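Local coordinates for OmpA family protein (PDB 5M38) that probably anchors the type VI secretion machinery of enteroaggregative Escherichia coli to the cell wall by binding peptidoglycan through its OmpA-like domain, at residues T51-P54 and L55-Q58. Numbering follows the deposited sequence.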
# COMPACT_ATOMS: atom_id res chain seq x y z
N THR A 51 3.45 -12.58 -10.79
CA THR A 51 3.75 -12.21 -12.18
C THR A 51 4.96 -11.28 -12.21
O THR A 51 4.92 -10.16 -11.70
CB THR A 51 2.50 -11.64 -12.89
OG1 THR A 51 1.41 -12.53 -12.70
CG2 THR A 51 2.72 -11.43 -14.38
N GLY A 52 6.03 -11.79 -12.78
CA GLY A 52 7.30 -11.08 -12.88
C GLY A 52 8.38 -11.65 -11.98
O GLY A 52 8.20 -12.70 -11.36
N ASP A 53 9.50 -10.93 -11.91
CA ASP A 53 10.64 -11.33 -11.11
C ASP A 53 10.40 -11.02 -9.62
O ASP A 53 10.06 -9.88 -9.28
CB ASP A 53 11.92 -10.67 -11.63
CG ASP A 53 13.15 -10.95 -10.79
OD1 ASP A 53 13.56 -12.13 -10.69
OD2 ASP A 53 13.71 -9.99 -10.24
N PRO A 54 10.62 -12.01 -8.71
CA PRO A 54 10.42 -11.77 -7.27
C PRO A 54 11.25 -10.64 -6.67
O PRO A 54 10.75 -9.95 -5.78
CB PRO A 54 10.75 -13.14 -6.64
CG PRO A 54 10.52 -14.12 -7.72
CD PRO A 54 11.01 -13.42 -8.95
N LEU A 55 12.48 -10.42 -7.15
CA LEU A 55 13.36 -9.35 -6.66
C LEU A 55 12.79 -8.02 -7.03
O LEU A 55 12.67 -7.17 -6.14
CB LEU A 55 14.80 -9.47 -7.22
CG LEU A 55 15.87 -9.79 -6.20
CD1 LEU A 55 15.65 -11.18 -5.63
CD2 LEU A 55 17.23 -9.72 -6.82
N ARG A 56 12.41 -7.84 -8.32
CA ARG A 56 11.82 -6.64 -8.91
C ARG A 56 10.49 -6.31 -8.26
O ARG A 56 10.20 -5.14 -8.02
CB ARG A 56 11.63 -6.81 -10.41
CG ARG A 56 12.93 -6.86 -11.21
CD ARG A 56 12.73 -6.49 -12.67
NE ARG A 56 12.22 -5.12 -12.82
CZ ARG A 56 12.98 -4.03 -12.87
NH1 ARG A 56 14.30 -4.13 -12.77
NH2 ARG A 56 12.42 -2.84 -13.01
N ASN A 57 9.68 -7.34 -7.98
CA ASN A 57 8.37 -7.17 -7.35
C ASN A 57 8.48 -6.71 -5.89
O ASN A 57 7.64 -5.93 -5.43
CB ASN A 57 7.51 -8.43 -7.51
CG ASN A 57 6.73 -8.47 -8.80
OD1 ASN A 57 6.53 -7.44 -9.50
ND2 ASN A 57 6.19 -9.63 -9.11
N GLN A 58 9.51 -7.16 -5.17
CA GLN A 58 9.78 -6.76 -3.78
C GLN A 58 10.13 -5.26 -3.77
O GLN A 58 9.55 -4.50 -3.01
CB GLN A 58 10.93 -7.61 -3.21
CG GLN A 58 11.43 -7.18 -1.83
CD GLN A 58 11.00 -8.06 -0.69
OE1 GLN A 58 10.92 -9.30 -0.75
NE2 GLN A 58 10.80 -7.42 0.41
O HOH W 1 7.19 -12.12 -8.32
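Asp-53 O lies over one face of the Asn-57 side-chain amide, 3.6 Å from Asn-57 CG. Thr-51 O and a water sit at the nitrogen edge. Asn-57 ND2 donates to Thr-51 O at 2.9 Å, nearly in the amide plane. Seen from Thr-51, the donor sits well above the carbonyl plane. The same ND2 also bonds the water, which donates to Gly-52 O. The other flat group is the carboxylate of Asp-53, the N-cap residue. Arg-56 N approaches Asp-53 OD2 from above the carboxylate plane, at 3.2 Å. With chi1 at 176°, Asp-53 turns its CG away from its own nitrogen, and the carboxylate reaches over the first turn. There OD2 also touches Leu-55 CB and Arg-56 CG. The helical bonds start with Asn-57 N to Asp-53 O, 2.9 Å. Gln-58 N to Pro-54 O follows. At the backbone angles of Gly-52 (phi 109°) a CB would press on Thr-51 O, which calls for glycine. With an alanine in place of Asn-57, Thr-51 O would probably lose its donor and the water its link to the helix. The contact is an N-terminal helix cap at the protein surface, where the loop after strand 42-47 enters helix 54-74.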